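Local atomic coordinates of isoaspartyl dipeptidase (Fervidobacterium islandicum, PDB entry 7CDH), a protein that probably hydrolyses isoaspartyl dipeptides as a zinc-dependent M38 metallopeptidase of the amidohydrolase family, consistent with a part in clearing or repairing damaged proteins. Residues K3-A8 / A352-V357; N7-S12 / I16-V21; I175-R180 / T213-Q218; D208-T213 / Q218-T223. One frame throughout, in Å; residues are numbered along the deposited sequence.

Contact 1: K3-A8 / A352-V357; sequences KIIKNA and ADFILV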
loop_
_atom_site.group_PDB
_atom_site.type_symbol
_atom_site.label_atom_id
_atom_site.label_comp_id
_atom_site.label_asym_id
_atom_site.label_seq_id
_atom_site.Cartn_x
_atom_site.Cartn_y
_atom_site.Cartn_z
ATOM N N LYS A 3 5.136 31.000 44.748
ATOM C CA LYS A 3 5.921 32.250 44.628
ATOM C C LYS A 3 4.953 33.416 44.623
ATOM O O LYS A 3 3.751 33.193 44.313
ATOM C CB LYS A 3 6.754 32.301 43.349
ATOM C CG LYS A 3 7.582 31.061 43.067
ATOM C CD LYS A 3 8.542 31.244 41.905
ATOM C CE LYS A 3 9.322 29.989 41.547
ATOM N NZ LYS A 3 8.508 28.771 41.732
ATOM N N ILE A 4 5.475 34.600 44.949
ATOM C CA ILE A 4 4.717 35.881 44.998
ATOM C C ILE A 4 5.576 36.939 44.341
ATOM O O ILE A 4 6.708 37.128 44.836
ATOM C CB ILE A 4 4.395 36.342 46.436
ATOM C CG1 ILE A 4 3.525 35.345 47.199
ATOM C CG2 ILE A 4 3.761 37.725 46.415
ATOM C CD1 ILE A 4 4.327 34.395 48.034
ATOM N N ILE A 5 5.014 37.661 43.373
ATOM C CA ILE A 5 5.653 38.890 42.807
ATOM C C ILE A 5 4.981 40.115 43.452
ATOM O O ILE A 5 3.717 40.226 43.427
ATOM C CB ILE A 5 5.596 38.900 41.264
ATOM C CG1 ILE A 5 6.418 37.757 40.667
ATOM C CG2 ILE A 5 6.042 40.237 40.695
ATOM C CD1 ILE A 5 5.992 37.388 39.278
ATOM N N LYS A 6 5.808 40.958 44.076
ATOM C CA LYS A 6 5.363 42.143 44.850
ATOM C C LYS A 6 5.778 43.391 44.079
ATOM O O LYS A 6 6.856 43.358 43.463
ATOM C CB LYS A 6 5.966 42.135 46.260
ATOM C CG LYS A 6 5.299 41.163 47.224
ATOM C CD LYS A 6 5.700 41.328 48.685
ATOM C CE LYS A 6 4.721 40.670 49.641
ATOM N NZ LYS A 6 3.657 41.611 50.069
ATOM N N ASN A 7 4.940 44.432 44.115
ATOM C CA ASN A 7 5.332 45.845 43.841
ATOM C C ASN A 7 5.414 46.134 42.348
ATOM O O ASN A 7 6.041 47.149 42.011
ATOM C CB ASN A 7 6.702 46.230 44.424
ATOM C CG ASN A 7 6.752 46.152 45.936
ATOM O OD1 ASN A 7 5.703 46.205 46.579
ATOM N ND2 ASN A 7 7.958 46.055 46.495
ATOM N N ALA A 8 4.849 45.292 41.485
ATOM C CA ALA A 8 4.820 45.573 40.035
ATOM C C ALA A 8 3.502 46.257 39.671
ATOM O O ALA A 8 2.463 46.047 40.356
ATOM C CB ALA A 8 5.038 44.316 39.240
ATOM N N ALA A 352 0.672 30.431 34.854
ATOM C CA ALA A 352 1.605 31.437 35.392
ATOM C C ALA A 352 2.709 31.698 34.369
ATOM O O ALA A 352 3.882 31.377 34.663
ATOM C CB ALA A 352 2.164 30.992 36.728
ATOM N N ASP A 353 2.339 32.300 33.236
ATOM C CA ASP A 353 3.297 32.746 32.197
ATOM C C ASP A 353 3.285 34.271 32.171
ATOM O O ASP A 353 2.208 34.836 31.821
ATOM C CB ASP A 353 2.932 32.205 30.812
ATOM C CG ASP A 353 2.708 30.703 30.718
ATOM O OD1 ASP A 353 3.146 29.966 31.638
ATOM O OD2 ASP A 353 2.112 30.283 29.682
ATOM N N PHE A 354 4.425 34.897 32.491
ATOM C CA PHE A 354 4.581 36.363 32.706
ATOM C C PHE A 354 5.923 36.863 32.182
ATOM O O PHE A 354 6.876 36.086 32.145
ATOM C CB PHE A 354 4.645 36.722 34.191
ATOM C CG PHE A 354 3.642 36.048 35.091
ATOM C CD1 PHE A 354 2.287 36.101 34.816
ATOM C CD2 PHE A 354 4.055 35.413 36.248
ATOM C CE1 PHE A 354 1.373 35.461 35.635
ATOM C CE2 PHE A 354 3.134 34.805 37.088
ATOM C CZ PHE A 354 1.797 34.836 36.778
ATOM N N ILE A 355 5.994 38.129 31.782
ATOM C CA ILE A 355 7.296 38.830 31.610
ATOM C C ILE A 355 7.307 40.049 32.540
ATOM O O ILE A 355 6.251 40.625 32.865
ATOM C CB ILE A 355 7.592 39.201 30.142
ATOM C CG1 ILE A 355 6.552 40.153 29.562
ATOM C CG2 ILE A 355 7.742 37.954 29.292
ATOM C CD1 ILE A 355 6.935 40.778 28.221
ATOM N N LEU A 356 8.488 40.394 32.994
ATOM C CA LEU A 356 8.721 41.591 33.816
ATOM C C LEU A 356 9.554 42.536 32.971
ATOM O O LEU A 356 10.617 42.144 32.494
ATOM C CB LEU A 356 9.420 41.156 35.098
ATOM C CG LEU A 356 8.507 40.469 36.108
ATOM C CD1 LEU A 356 9.317 39.674 37.107
ATOM C CD2 LEU A 356 7.642 41.502 36.830
ATOM N N VAL A 357 9.022 43.718 32.733
ATOM C CA VAL A 357 9.659 44.749 31.880
ATOM C C VAL A 357 10.070 45.923 32.769
ATOM O O VAL A 357 9.415 46.199 33.780
ATOM C CB VAL A 357 8.643 45.093 30.793
ATOM C CG1 VAL A 357 9.025 46.323 30.010
ATOM C CG2 VAL A 357 8.466 43.887 29.888
#
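Ile5 meets Phe354 and Leu356 with two different branches, a clear example of how a beta-branched side chain joins two sheets. With chi1 at -65°, its CG1 lies beside the backbone N and its CG2 is anti to that N, so the two arms diverge toward two separate partners. CG1 extends the chain to CD1, because chi2 is near the extended value, and CD1 comes within 4.1 Å of Phe354 CD2. The shorter arm ends at once in a methyl group: Ile5 CG2 stands 4.4 Å from Leu356 CD2. Phe354 and Ile5 slide past one another in opposite directions, and the methyl meets the ring obliquely, at CD2. The ring is also backed by its own chain, with Ala352 C 4.0 Å above the ring plane and over its centre. Leu356 is the second residue after Phe354 on an extended strand, which puts both side chains on one side of it, facing Ile5. No hydrogen bond crosses the contact; it is apolar and buried. Phe23, from strand 19-23, stacks edge-to-face with Phe354, and Ile368 of strand 364-369 touches both Ile5 and Phe354. Strand 2-6, an inner strand of a four-stranded mixed sheet, is thereby packed against strand 354-358, itself flanked by strands 51-59 and 364-369 in a second sheet.

Contact 2: N7-S12 / I16-V21; sequences NAKVFS and IGKKDV
Val10 and Ile16 meet through complementary torsions: chi1 of 174° sets Val10 CG1 anti to its own N, while chi1 of 65° tucks Ile16 CG1 between its N and carbonyl carbon. Val10 CB and Ile16 CG1 thus come to 3.9 Å across a beta-hairpin whose returning arm, strand 15-17, turns a corner at Lys18 and enters another sheet as strand 19-23. Val10 also ties the arms by its backbone. Its N donates to Gly17 O at 3.0 Å, from above the carbonyl plane, and its O accepts from Ile16 N at 3.1 Å in a nearly linear bond. The other methyl, Val10 CG2, faces Val21 CG2 beyond the corner at 4.3 Å. Trimming Val10 to an alanine would remove both methyls and would probably open a gap between Ile16 and Val21. Lys9 and Lys18 run side by side, their CG atoms touching; Lys9 NZ is paired with Glu359. Asp20, past the corner, takes Asn7 N on the syn side of OD1, 26° out of the carboxylate plane, and its other carboxylate oxygen forms a salt bridge with Lys6. A water bridges the strands, accepting from Ala8 N and donating to Lys19 O, 2.7 Å from each.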
loop_
_atom_site.group_PDB
_atom_site.type_symbol
_atom_site.label_atom_id
_atom_site.label_comp_id
_atom_site.label_asym_id
_atom_site.label_seq_id
_atom_site.Cartn_x
_atom_site.Cartn_y
_atom_site.Cartn_z
ATOM N N ASN A 7 4.940 44.432 44.115
ATOM C CA ASN A 7 5.332 45.845 43.841
ATOM C C ASN A 7 5.414 46.134 42.348
ATOM O O ASN A 7 6.041 47.149 42.011
ATOM C CB ASN A 7 6.702 46.230 44.424
ATOM C CG ASN A 7 6.752 46.152 45.936
ATOM O OD1 ASN A 7 5.703 46.205 46.579
ATOM N ND2 ASN A 7 7.958 46.055 46.495
ATOM N N ALA A 8 4.849 45.292 41.485
ATOM C CA ALA A 8 4.820 45.573 40.035
ATOM C C ALA A 8 3.502 46.257 39.671
ATOM O O ALA A 8 2.463 46.047 40.356
ATOM C CB ALA A 8 5.038 44.316 39.240
ATOM N N LYS A 9 3.527 47.035 38.604
ATOM C CA LYS A 9 2.275 47.492 37.967
ATOM C C LYS A 9 1.855 46.368 37.031
ATOM O O LYS A 9 2.635 45.993 36.183
ATOM C CB LYS A 9 2.503 48.823 37.240
ATOM C CG LYS A 9 2.669 50.037 38.143
ATOM C CD LYS A 9 3.811 50.941 37.745
ATOM C CE LYS A 9 4.648 51.332 38.945
ATOM N NZ LYS A 9 5.459 52.539 38.683
ATOM N N VAL A 10 0.666 45.829 37.188
ATOM C CA VAL A 10 0.265 44.621 36.429
ATOM C C VAL A 10 -0.599 45.021 35.232
ATOM O O VAL A 10 -1.600 45.756 35.430
ATOM C CB VAL A 10 -0.459 43.673 37.373
ATOM C CG1 VAL A 10 -1.019 42.469 36.633
ATOM C CG2 VAL A 10 0.473 43.274 38.500
ATOM N N PHE A 11 -0.231 44.554 34.033
ATOM C CA PHE A 11 -1.110 44.582 32.839
ATOM C C PHE A 11 -1.556 43.155 32.556
ATOM O O PHE A 11 -0.726 42.292 32.322
ATOM C CB PHE A 11 -0.400 45.176 31.636
ATOM C CG PHE A 11 0.050 46.598 31.792
ATOM C CD1 PHE A 11 1.162 46.919 32.548
ATOM C CD2 PHE A 11 -0.615 47.617 31.136
ATOM C CE1 PHE A 11 1.597 48.233 32.654
ATOM C CE2 PHE A 11 -0.177 48.927 31.236
ATOM C CZ PHE A 11 0.924 49.234 32.000
ATOM N N SER A 12 -2.856 42.926 32.590
ATOM C CA SER A 12 -3.457 41.595 32.779
ATOM C C SER A 12 -3.932 40.952 31.466
ATOM O O SER A 12 -4.307 39.775 31.491
ATOM C CB SER A 12 -4.584 41.727 33.786
ATOM O OG SER A 12 -5.655 42.503 33.236
ATOM N N ILE A 16 -4.318 47.182 35.777
ATOM C CA ILE A 16 -4.977 47.086 37.115
ATOM C C ILE A 16 -4.034 47.664 38.183
ATOM O O ILE A 16 -4.296 47.431 39.374
ATOM C CB ILE A 16 -5.407 45.639 37.413
ATOM C CG1 ILE A 16 -4.218 44.684 37.553
ATOM C CG2 ILE A 16 -6.390 45.159 36.369
ATOM C CD1 ILE A 16 -4.635 43.302 38.003
ATOM N N GLY A 17 -2.979 48.369 37.752
ATOM C CA GLY A 17 -2.023 49.083 38.619
ATOM C C GLY A 17 -1.300 48.182 39.591
ATOM O O GLY A 17 -1.103 47.017 39.258
ATOM N N LYS A 18 -0.845 48.733 40.722
ATOM C CA LYS A 18 0.061 48.039 41.676
ATOM C C LYS A 18 -0.713 46.906 42.361
ATOM O O LYS A 18 -1.673 47.191 43.110
ATOM C CB LYS A 18 0.736 49.024 42.633
ATOM C CG LYS A 18 2.135 49.455 42.193
ATOM C CD LYS A 18 2.962 50.120 43.269
ATOM C CE LYS A 18 2.456 51.513 43.586
ATOM N NZ LYS A 18 2.810 51.932 44.963
ATOM N N LYS A 19 -0.361 45.660 42.024
ATOM C CA LYS A 19 -1.020 44.442 42.554
ATOM C C LYS A 19 0.036 43.373 42.783
ATOM O O LYS A 19 1.091 43.449 42.193
ATOM C CB LYS A 19 -2.106 43.921 41.615
ATOM C CG LYS A 19 -3.295 44.842 41.411
ATOM C CD LYS A 19 -4.430 44.618 42.364
ATOM C CE LYS A 19 -5.569 45.598 42.158
ATOM N NZ LYS A 19 -5.566 46.636 43.218
ATOM N N ASP A 20 -0.266 42.430 43.655
ATOM C CA ASP A 20 0.629 41.320 44.051
ATOM C C ASP A 20 0.051 40.032 43.448
ATOM O O ASP A 20 -1.197 39.897 43.443
ATOM C CB ASP A 20 0.796 41.320 45.572
ATOM C CG ASP A 20 1.834 42.324 46.067
ATOM O OD1 ASP A 20 2.304 43.180 45.224
ATOM O OD2 ASP A 20 2.195 42.238 47.289
ATOM N N VAL A 21 0.928 39.172 42.919
ATOM C CA VAL A 21 0.550 37.919 42.198
ATOM C C VAL A 21 1.180 36.718 42.898
ATOM O O VAL A 21 2.426 36.697 43.030
ATOM C CB VAL A 21 0.931 37.940 40.705
ATOM C CG1 VAL A 21 0.257 36.782 39.999
ATOM C CG2 VAL A 21 0.557 39.244 40.009
HETATM O O HOH W 1 3.666 42.833 41.655
#

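Contact 3: I175-R180 / T213-Q218; sequences IVADIR and TEIPIQ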
loop_
_atom_site.group_PDB
_atom_site.type_symbol
_atom_site.label_atom_id
_atom_site.label_comp_id
_atom_site.label_asym_id
_atom_site.label_seq_id
_atom_site.Cartn_x
_atom_site.Cartn_y
_atom_site.Cartn_z
ATOM N N ILE A 175 -9.730 19.995 3.362
ATOM C CA ILE A 175 -8.713 20.195 4.435
ATOM C C ILE A 175 -9.338 21.018 5.568
ATOM O O ILE A 175 -9.203 20.617 6.728
ATOM C CB ILE A 175 -7.436 20.850 3.865
ATOM C CG1 ILE A 175 -6.663 19.876 2.975
ATOM C CG2 ILE A 175 -6.549 21.422 4.976
ATOM C CD1 ILE A 175 -5.885 20.591 1.896
ATOM N N VAL A 176 -10.036 22.103 5.251
ATOM C CA VAL A 176 -10.654 22.941 6.312
ATOM C C VAL A 176 -11.722 22.108 7.031
ATOM O O VAL A 176 -11.749 22.144 8.257
ATOM C CB VAL A 176 -11.226 24.253 5.761
ATOM C CG1 VAL A 176 -11.994 25.004 6.826
ATOM C CG2 VAL A 176 -10.141 25.136 5.186
ATOM N N ALA A 177 -12.582 21.394 6.310
ATOM C CA ALA A 177 -13.635 20.565 6.954
ATOM C C ALA A 177 -13.011 19.472 7.828
ATOM O O ALA A 177 -13.542 19.206 8.909
ATOM C CB ALA A 177 -14.573 19.973 5.938
ATOM N N ASP A 178 -11.904 18.878 7.401
ATOM C CA ASP A 178 -11.244 17.786 8.165
ATOM C C ASP A 178 -10.647 18.367 9.454
ATOM O O ASP A 178 -10.837 17.780 10.515
ATOM C CB ASP A 178 -10.258 17.026 7.281
ATOM C CG ASP A 178 -10.943 16.091 6.273
ATOM O OD1 ASP A 178 -12.225 16.041 6.271
ATOM O OD2 ASP A 178 -10.196 15.412 5.466
ATOM N N ILE A 179 -10.025 19.527 9.414
ATOM C CA ILE A 179 -9.363 20.050 10.628
ATOM C C ILE A 179 -10.442 20.615 11.566
ATOM O O ILE A 179 -10.341 20.398 12.779
ATOM C CB ILE A 179 -8.231 21.020 10.247
ATOM C CG1 ILE A 179 -7.044 20.910 11.213
ATOM C CG2 ILE A 179 -8.732 22.445 10.142
ATOM C CD1 ILE A 179 -6.362 19.552 11.211
ATOM N N ARG A 180 -11.520 21.178 11.035
ATOM C CA ARG A 180 -12.672 21.609 11.859
ATOM C C ARG A 180 -13.272 20.399 12.567
ATOM O O ARG A 180 -13.496 20.454 13.798
ATOM C CB ARG A 180 -13.729 22.350 11.045
ATOM C CG ARG A 180 -15.073 22.434 11.742
ATOM C CD ARG A 180 -15.906 23.539 11.148
ATOM N NE ARG A 180 -17.218 23.638 11.781
ATOM C CZ ARG A 180 -17.452 24.033 13.040
ATOM N NH1 ARG A 180 -16.466 24.356 13.856
ATOM N NH2 ARG A 180 -18.691 24.102 13.493
ATOM N N THR A 213 -20.331 28.033 2.059
ATOM C CA THR A 213 -20.473 26.870 2.964
ATOM C C THR A 213 -20.834 27.339 4.367
ATOM O O THR A 213 -20.754 28.541 4.639
ATOM C CB THR A 213 -19.212 25.979 3.006
ATOM O OG1 THR A 213 -18.337 26.481 4.008
ATOM C CG2 THR A 213 -18.474 25.876 1.690
ATOM N N GLU A 214 -21.080 26.365 5.237
ATOM C CA GLU A 214 -21.547 26.523 6.635
ATOM C C GLU A 214 -20.330 26.643 7.575
ATOM O O GLU A 214 -20.533 26.526 8.810
ATOM C CB GLU A 214 -22.384 25.289 7.013
ATOM C CG GLU A 214 -23.378 24.800 5.943
ATOM C CD GLU A 214 -22.834 23.960 4.780
ATOM O OE1 GLU A 214 -21.676 23.446 4.845
ATOM O OE2 GLU A 214 -23.568 23.845 3.781
ATOM N N ILE A 215 -19.112 26.789 7.032
ATOM C CA ILE A 215 -17.856 26.700 7.833
ATOM C C ILE A 215 -17.602 28.052 8.483
ATOM O O ILE A 215 -17.583 29.098 7.827
ATOM C CB ILE A 215 -16.660 26.208 7.007
ATOM C CG1 ILE A 215 -16.769 24.701 6.744
ATOM C CG2 ILE A 215 -15.377 26.557 7.729
ATOM C CD1 ILE A 215 -15.828 24.172 5.693
ATOM N N PRO A 216 -17.524 28.078 9.823
ATOM C CA PRO A 216 -17.362 29.330 10.540
ATOM C C PRO A 216 -15.990 29.950 10.243
ATOM O O PRO A 216 -15.001 29.203 10.120
ATOM C CB PRO A 216 -17.467 28.960 12.022
ATOM C CG PRO A 216 -17.932 27.522 12.081
ATOM C CD PRO A 216 -17.662 26.916 10.721
ATOM N N ILE A 217 -15.948 31.285 10.255
ATOM C CA ILE A 217 -14.772 32.113 9.858
ATOM C C ILE A 217 -13.599 31.923 10.840
ATOM O O ILE A 217 -12.445 32.218 10.436
ATOM C CB ILE A 217 -15.206 33.590 9.667
ATOM C CG1 ILE A 217 -14.154 34.400 8.914
ATOM C CG2 ILE A 217 -15.600 34.272 10.977
ATOM C CD1 ILE A 217 -14.556 35.838 8.711
ATOM N N GLN A 218 -13.835 31.409 12.050
ATOM C CA GLN A 218 -12.838 31.383 13.173
ATOM C C GLN A 218 -11.724 30.328 12.968
ATOM O O GLN A 218 -10.714 30.348 13.680
ATOM C CB GLN A 218 -13.554 31.105 14.501
ATOM C CG GLN A 218 -14.469 32.242 14.966
ATOM C CD GLN A 218 -15.895 32.237 14.447
ATOM O OE1 GLN A 218 -16.371 31.298 13.792
ATOM N NE2 GLN A 218 -16.597 33.326 14.732
#
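Ile215, Arg180 and Pro216 carry most of this interface, where a loop is laid along a helix. Ile215 reaches in with two branches: its CG2 meets Val176 CG1 at 3.8 Å, and its CD1 lies 4.4 Å from Ala177 CB, so the side chain bridges two successive helix residues. Arg180, one turn on from Val176, supplies a different kind of surface. Its CG is anti to the backbone N (chi1 163°) and the chain stays extended as far as NE, carrying the guanidinium to Pro216. The two side chains cross at about a right angle, and the CG–CD edge of Pro216 rests on one face of the guanidinium, with Pro216 CG 3.6 Å above its plane and over its centre, while Pro216 CD approaches Arg180 NE at 3.5 Å. This apolar cover takes one face and the N-H groups point elsewhere: NE donates to His162 O of the second subunit. Were a leucine to stand at Arg180, that carbonyl would be likely to lose its donor and Pro216 its flat cover. The loop itself opens with an ST turn, Thr213 OG1 accepting from Ile215 N at 3.1 Å. Helix 169-186 here packs inward on strand 191-196 through Val176 and Ile179, has helix 141-147 alongside, and receives the loop that leads from helix 204-212 to strand 220-223.

Contact 4: D208-T213 / Q218-T223; sequences DIIEKT and QHLYPT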
loop_
_atom_site.group_PDB
_atom_site.type_symbol
_atom_site.label_atom_id
_atom_site.label_comp_id
_atom_site.label_asym_id
_atom_site.label_seq_id
_atom_site.Cartn_x
_atom_site.Cartn_y
_atom_site.Cartn_z
ATOM N N ASP A 208 -14.644 32.738 -0.232
ATOM C CA ASP A 208 -15.399 31.656 -0.923
ATOM C C ASP A 208 -15.871 30.613 0.100
ATOM O O ASP A 208 -17.051 30.220 0.062
ATOM C CB ASP A 208 -14.590 30.973 -2.022
ATOM C CG ASP A 208 -14.297 31.825 -3.248
ATOM O OD1 ASP A 208 -14.983 32.867 -3.443
ATOM O OD2 ASP A 208 -13.355 31.445 -3.989
ATOM N N ILE A 209 -15.027 30.243 1.054
ATOM C CA ILE A 209 -15.409 29.239 2.086
ATOM C C ILE A 209 -16.605 29.762 2.908
ATOM O O ILE A 209 -17.565 28.993 3.124
ATOM C CB ILE A 209 -14.192 28.883 2.963
ATOM C CG1 ILE A 209 -13.086 28.206 2.149
ATOM C CG2 ILE A 209 -14.633 28.035 4.128
ATOM C CD1 ILE A 209 -11.725 28.271 2.798
ATOM N N ILE A 210 -16.543 30.982 3.438
ATOM C CA ILE A 210 -17.591 31.479 4.374
ATOM C C ILE A 210 -18.881 31.837 3.608
ATOM O O ILE A 210 -19.970 31.662 4.182
ATOM C CB ILE A 210 -17.078 32.657 5.204
ATOM C CG1 ILE A 210 -16.745 33.872 4.329
ATOM C CG2 ILE A 210 -15.910 32.198 6.066
ATOM C CD1 ILE A 210 -16.506 35.131 5.125
ATOM N N GLU A 211 -18.786 32.270 2.355
ATOM C CA GLU A 211 -19.975 32.678 1.570
ATOM C C GLU A 211 -20.708 31.432 1.076
ATOM O O GLU A 211 -21.930 31.445 1.112
ATOM C CB GLU A 211 -19.575 33.638 0.447
ATOM C CG GLU A 211 -19.307 35.040 0.974
ATOM C CD GLU A 211 -18.446 35.950 0.117
ATOM O OE1 GLU A 211 -18.116 35.578 -1.032
ATOM O OE2 GLU A 211 -18.101 37.037 0.607
ATOM N N LYS A 212 -19.995 30.383 0.677
ATOM C CA LYS A 212 -20.575 29.245 -0.080
ATOM C C LYS A 212 -20.781 28.018 0.809
ATOM O O LYS A 212 -21.353 27.043 0.318
ATOM C CB LYS A 212 -19.663 28.864 -1.245
ATOM C CG LYS A 212 -19.377 29.967 -2.256
ATOM C CD LYS A 212 -18.192 29.602 -3.144
ATOM C CE LYS A 212 -18.221 30.221 -4.528
ATOM N NZ LYS A 212 -17.378 29.447 -5.470
ATOM N N THR A 213 -20.331 28.033 2.059
ATOM C CA THR A 213 -20.473 26.870 2.964
ATOM C C THR A 213 -20.834 27.339 4.367
ATOM O O THR A 213 -20.754 28.541 4.639
ATOM C CB THR A 213 -19.212 25.979 3.006
ATOM O OG1 THR A 213 -18.337 26.481 4.008
ATOM C CG2 THR A 213 -18.474 25.876 1.690
ATOM N N GLN A 218 -13.835 31.409 12.050
ATOM C CA GLN A 218 -12.838 31.383 13.173
ATOM C C GLN A 218 -11.724 30.328 12.968
ATOM O O GLN A 218 -10.714 30.348 13.680
ATOM C CB GLN A 218 -13.554 31.105 14.501
ATOM C CG GLN A 218 -14.469 32.242 14.966
ATOM C CD GLN A 218 -15.895 32.237 14.447
ATOM O OE1 GLN A 218 -16.371 31.298 13.792
ATOM N NE2 GLN A 218 -16.597 33.326 14.732
ATOM N N HIS A 219 -11.916 29.374 12.078
ATOM C CA HIS A 219 -10.912 28.338 11.769
ATOM C C HIS A 219 -9.888 28.884 10.774
ATOM O O HIS A 219 -8.909 28.190 10.559
ATOM C CB HIS A 219 -11.596 27.093 11.206
ATOM C CG HIS A 219 -12.541 26.458 12.163
ATOM N ND1 HIS A 219 -12.100 25.750 13.282
ATOM C CD2 HIS A 219 -13.897 26.425 12.174
ATOM C CE1 HIS A 219 -13.154 25.300 13.941
ATOM N NE2 HIS A 219 -14.275 25.717 13.285
ATOM N N LEU A 220 -10.150 30.029 10.141
ATOM C CA LEU A 220 -9.388 30.511 8.964
ATOM C C LEU A 220 -8.509 31.658 9.423
ATOM O O LEU A 220 -9.028 32.689 9.792
ATOM C CB LEU A 220 -10.326 30.960 7.851
ATOM C CG LEU A 220 -11.454 30.000 7.476
ATOM C CD1 LEU A 220 -12.332 30.625 6.395
ATOM C CD2 LEU A 220 -10.934 28.627 7.035
ATOM N N TYR A 221 -7.209 31.452 9.372
ATOM C CA TYR A 221 -6.220 32.290 10.054
ATOM C C TYR A 221 -5.137 32.577 9.045
ATOM O O TYR A 221 -4.141 31.882 9.023
ATOM C CB TYR A 221 -5.693 31.504 11.242
ATOM C CG TYR A 221 -4.768 32.260 12.152
ATOM C CD1 TYR A 221 -5.084 33.527 12.622
ATOM C CD2 TYR A 221 -3.607 31.672 12.603
ATOM C CE1 TYR A 221 -4.248 34.199 13.504
ATOM C CE2 TYR A 221 -2.758 32.331 13.475
ATOM C CZ TYR A 221 -3.075 33.597 13.926
ATOM O OH TYR A 221 -2.234 34.198 14.814
ATOM N N PRO A 222 -5.335 33.550 8.137
ATOM C CA PRO A 222 -4.298 33.918 7.172
ATOM C C PRO A 222 -3.156 34.699 7.831
ATOM O O PRO A 222 -3.455 35.429 8.710
ATOM C CB PRO A 222 -5.057 34.805 6.190
ATOM C CG PRO A 222 -6.110 35.468 7.044
ATOM C CD PRO A 222 -6.553 34.358 7.984
ATOM N N THR A 223 -1.913 34.562 7.362
ATOM C CA THR A 223 -0.754 35.357 7.850
ATOM C C THR A 223 -0.162 36.150 6.674
ATOM O O THR A 223 -0.684 36.015 5.555
ATOM C CB THR A 223 0.245 34.470 8.615
ATOM O OG1 THR A 223 1.257 35.322 9.167
ATOM C CG2 THR A 223 0.880 33.399 7.757
#
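Ile209, Ile210 and Leu220 make up the apolar side of this contact, with a single leucine methyl touching two consecutive helix residues. Leu220 CD1 is 3.9 Å from Ile210 CG2 and 4.1 Å from Ile209 CG2. The two isoleucines present the same kind of methyl through different rotations: in Ile209 (chi1 -64°) CG2 is anti to the backbone N, whereas in Ile210 (chi1 64°) it is anti to the carbonyl carbon. This difference is consistent with both CG2 methyls reaching the same leucine methyl. Each pair of side chains is crossed at a slant. The elements joined are the helix and second strand of a beta-alpha-beta crossover, strand 191-196, helix 204-212 and strand 220-223, the repeating unit of the TIM barrel, and Leu220 also touches Phe194 on the first strand. Hydrogen bonds act within the helical segment and finish it. Thr213 OG1 donates to Ile209 O at 2.8 Å, tilted 25° from the carbonyl plane, and Thr213 N adds a weak bond of 3.1 Å to the same oxygen, so the last turn's carbonyl has two donors. Among charged groups, Glu211 on the same turn forms a salt bridge with Arg241. Thr223 OG1 is hydrogen-bonded to Asp246 OD2, and the next residue, His224, is a zinc ligand.

Contacts 1 and 2 belong to the small beta domain and contacts 3 and 4 to the barrel, with centres of contacts 1 and 3 about 39 Å apart. Contacts 1 and 2 share Asn7 and Ala8, their centres lie about 8 Å apart, and Ile5 N comes within 2.8 Å of Val21 O, a probable hydrogen bond. Contacts 3 and 4 alternate along the chain, share Thr213 and Gln218, and have centres about 7 Å apart; Val176 CG1 and Leu220 CD2 meet at 3.8 Å, so the two methyls of that leucine serve the two contacts. Contact 4 is tied to the metal site by sequence: His195 lies on strand 191-196, and His224 directly follows Thr223.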